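Local coordinates for protein SAM-dependent methyltransferase (Pyrococcus horikoshii, PDB 1WZN) that probably transfers a methyl group from S-adenosylmethionine to an unspecified acceptor, and binds the by-product S-adenosylhomocysteine, at residues A[55-60]-A[88-93]. Residues are numbered along the deposited sequence; the frame is centred on the assembly and turned at random.
Sequences PTLELA and LKIEFL. With SAH (S-adenosyl-L-homocysteine), chain F.
Helix 54-61 packs against edge strand 91-94 and the chain leading into it by apolar contact, with Leu88 CD1 also lying 3.6 Å from Leu57 O; no hydrogen bond joins the two segments. Alternation along the extended chain points Leu88 and Ile90 at the helix, and the ring of Phe92 reaches it at its far end, while Lys89 and Glu91, charged and exposed, do not take part.

Ile90 fills the middle. Its CG2 lies 3.5 Å above one face of the Phe92 ring, toward the rim, and also meets Thr56 CG2. CG1 passes the methyl of Ala60, and CD1 ends 3.5 Å from Ala60 CB and 3.7 Å from Leu57 CD1. A small residue suits the place of Ala60, because the isoleucine tip comes so close. Leu57 crosses Ile90 at about a right angle: CB touches Leu88 CD1, CG sits 4.0 Å from both Leu88 CD1 and Ile90 CD1, and CD1 reaches the Phe92 ring edge, 3.9 Å from CZ. Leucine's branched, apolar end thus meets three neighbours at once; an alanine here would keep CB but would probably loosen the packing around Ile90 CD1 and the ring edge.

The flat ring of Phe92 offers a face to Ile90 and an edge to Leu57. Threonine suits position by pairing a methyl, tip to tip with Phe92, with a hydroxyl hydrogen-bonded to Asp47. Pro55, at the segment's start, brings CD 3.5 Å from O of S-adenosylhomocysteine. A helix on the parallel part of a mixed sheet of order 3-2-1-4-5-7-6, beside the ligand's amino-acid end, is characteristic of the Rossmann-like class I methyltransferase fold.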
loop_
_atom_site.group_PDB
_atom_site.type_symbol
_atom_site.label_atom_id
_atom_site.label_comp_id
_atom_site.label_asym_id
_atom_site.label_seq_id
_atom_site.Cartn_x
_atom_site.Cartn_y
_atom_site.Cartn_z
ATOM N N PRO A 55 -31.823 -15.863 -6.670
ATOM C CA PRO A 55 -32.622 -15.118 -7.652
ATOM C C PRO A 55 -33.757 -15.975 -8.239
ATOM O O PRO A 55 -34.761 -15.447 -8.721
ATOM C CB PRO A 55 -31.586 -14.706 -8.702
ATOM C CG PRO A 55 -30.589 -15.832 -8.646
ATOM C CD PRO A 55 -30.450 -16.087 -7.160
ATOM N N THR A 56 -33.587 -17.295 -8.189
ATOM C CA THR A 56 -34.576 -18.246 -8.703
ATOM C C THR A 56 -35.934 -18.045 -8.018
ATOM O O THR A 56 -36.967 -17.934 -8.675
ATOM C CB THR A 56 -34.118 -19.705 -8.444
ATOM O OG1 THR A 56 -32.714 -19.820 -8.718
ATOM C CG2 THR A 56 -34.877 -20.675 -9.346
ATOM N N LEU A 57 -35.920 -18.016 -6.691
ATOM C CA LEU A 57 -37.143 -17.825 -5.919
ATOM C C LEU A 57 -37.733 -16.431 -6.120
ATOM O O LEU A 57 -38.954 -16.266 -6.158
ATOM C CB LEU A 57 -36.878 -18.086 -4.431
ATOM C CG LEU A 57 -37.015 -19.553 -3.982
ATOM C CD1 LEU A 57 -35.931 -20.406 -4.630
ATOM C CD2 LEU A 57 -36.916 -19.636 -2.468
ATOM N N GLU A 58 -36.872 -15.425 -6.262
ATOM C CA GLU A 58 -37.357 -14.063 -6.475
ATOM C C GLU A 58 -38.127 -14.002 -7.801
ATOM O O GLU A 58 -39.196 -13.385 -7.888
ATOM C CB GLU A 58 -36.177 -13.081 -6.475
ATOM C CG GLU A 58 -36.551 -11.614 -6.679
ATOM C CD GLU A 58 -37.583 -11.099 -5.684
ATOM O OE1 GLU A 58 -37.575 -11.539 -4.515
ATOM O OE2 GLU A 58 -38.395 -10.229 -6.074
ATOM N N LEU A 59 -37.588 -14.647 -8.834
ATOM C CA LEU A 59 -38.252 -14.689 -10.137
ATOM C C LEU A 59 -39.574 -15.455 -10.012
ATOM O O LEU A 59 -40.596 -15.044 -10.566
ATOM C CB LEU A 59 -37.347 -15.375 -11.176
ATOM C CG LEU A 59 -36.245 -14.491 -11.783
ATOM C CD1 LEU A 59 -35.148 -15.333 -12.429
ATOM C CD2 LEU A 59 -36.889 -13.569 -12.815
ATOM N N ALA A 60 -39.556 -16.568 -9.286
ATOM C CA ALA A 60 -40.772 -17.367 -9.107
ATOM C C ALA A 60 -41.846 -16.558 -8.392
ATOM O O ALA A 60 -43.022 -16.593 -8.760
ATOM C CB ALA A 60 -40.462 -18.628 -8.305
ATOM N N LEU A 88 -43.558 -21.613 -3.227
ATOM C CA LEU A 88 -43.213 -21.307 -4.604
ATOM C C LEU A 88 -43.002 -22.621 -5.334
ATOM O O LEU A 88 -42.360 -23.535 -4.816
ATOM C CB LEU A 88 -41.949 -20.442 -4.651
ATOM C CG LEU A 88 -42.151 -19.055 -4.029
ATOM C CD1 LEU A 88 -40.821 -18.309 -3.927
ATOM C CD2 LEU A 88 -43.155 -18.269 -4.873
ATOM N N LYS A 89 -43.572 -22.718 -6.528
ATOM C CA LYS A 89 -43.460 -23.925 -7.328
ATOM C C LYS A 89 -42.349 -23.755 -8.358
ATOM O O LYS A 89 -42.494 -23.011 -9.330
ATOM C CB LYS A 89 -44.797 -24.214 -8.018
ATOM C CG LYS A 89 -45.946 -24.461 -7.046
ATOM C CD LYS A 89 -47.216 -24.901 -7.768
ATOM C CE LYS A 89 -48.326 -25.225 -6.769
ATOM N NZ LYS A 89 -49.576 -25.684 -7.436
ATOM N N ILE A 90 -41.235 -24.436 -8.120
ATOM C CA ILE A 90 -40.081 -24.369 -9.010
ATOM C C ILE A 90 -39.571 -25.779 -9.240
ATOM O O ILE A 90 -39.531 -26.588 -8.317
ATOM C CB ILE A 90 -38.920 -23.548 -8.380
ATOM C CG1 ILE A 90 -39.374 -22.106 -8.128
ATOM C CG2 ILE A 90 -37.692 -23.589 -9.293
ATOM C CD1 ILE A 90 -38.410 -21.285 -7.270
ATOM N N GLU A 91 -39.199 -26.080 -10.475
ATOM C CA GLU A 91 -38.665 -27.392 -10.786
ATOM C C GLU A 91 -37.141 -27.310 -10.662
ATOM O O GLU A 91 -36.478 -26.666 -11.479
ATOM C CB GLU A 91 -39.061 -27.809 -12.211
ATOM C CG GLU A 91 -38.346 -29.059 -12.714
ATOM C CD GLU A 91 -38.841 -29.523 -14.073
ATOM O OE1 GLU A 91 -39.234 -28.668 -14.898
ATOM O OE2 GLU A 91 -38.822 -30.747 -14.320
ATOM N N PHE A 92 -36.594 -27.938 -9.626
ATOM C CA PHE A 92 -35.149 -27.948 -9.416
ATOM C C PHE A 92 -34.581 -29.273 -9.923
ATOM O O PHE A 92 -35.077 -30.349 -9.577
ATOM C CB PHE A 92 -34.827 -27.747 -7.930
ATOM C CG PHE A 92 -34.971 -26.321 -7.470
ATOM C CD1 PHE A 92 -34.084 -25.341 -7.920
ATOM C CD2 PHE A 92 -35.997 -25.949 -6.608
ATOM C CE1 PHE A 92 -34.219 -24.005 -7.513
ATOM C CE2 PHE A 92 -36.142 -24.625 -6.197
ATOM C CZ PHE A 92 -35.252 -23.649 -6.648
ATOM N N LEU A 93 -33.542 -29.181 -10.748
ATOM C CA LEU A 93 -32.906 -30.352 -11.348
ATOM C C LEU A 93 -31.406 -30.376 -11.095
ATOM O O LEU A 93 -30.760 -29.330 -11.076
ATOM C CB LEU A 93 -33.113 -30.332 -12.864
ATOM C CG LEU A 93 -34.532 -30.140 -13.400
ATOM C CD1 LEU A 93 -34.489 -29.840 -14.896
ATOM C CD2 LEU A 93 -35.338 -31.387 -13.119
HETATM N N SAH F . -26.932 -18.614 -9.181
HETATM C CA SAH F . -26.739 -18.741 -7.673
HETATM C CB SAH F . -25.481 -19.426 -7.215
HETATM C CG SAH F . -24.108 -18.863 -7.548
HETATM S SD SAH F . -22.885 -20.073 -6.868
HETATM C C SAH F . -26.846 -17.261 -7.089
HETATM O O SAH F . -27.049 -16.303 -7.858
HETATM O OXT SAH F . -26.725 -17.156 -5.805
HETATM C "C5'" SAH F . -22.272 -20.910 -8.278
HETATM C "C4'" SAH F . -23.123 -22.238 -8.583
HETATM O "O4'" SAH F . -22.455 -22.785 -9.725
HETATM C "C3'" SAH F . -23.044 -23.330 -7.541
HETATM O "O3'" SAH F . -24.341 -23.616 -7.016
HETATM C "C2'" SAH F . -22.372 -24.529 -8.330
HETATM O "O2'" SAH F . -22.819 -25.799 -7.873
HETATM C "C1'" SAH F . -22.748 -24.214 -9.767
HETATM N N9 SAH F . -22.015 -24.770 -10.745
HETATM C C8 SAH F . -20.665 -24.715 -11.064
HETATM N N7 SAH F . -20.313 -25.392 -12.107
HETATM C C5 SAH F . -21.524 -25.980 -12.566
HETATM C C6 SAH F . -21.793 -26.839 -13.684
HETATM N N6 SAH F . -20.854 -27.259 -14.545
HETATM N N1 SAH F . -23.113 -27.215 -13.821
HETATM C C2 SAH F . -24.097 -26.811 -12.967
HETATM N N3 SAH F . -23.877 -25.985 -11.884
HETATM C C4 SAH F . -22.574 -25.613 -11.746
#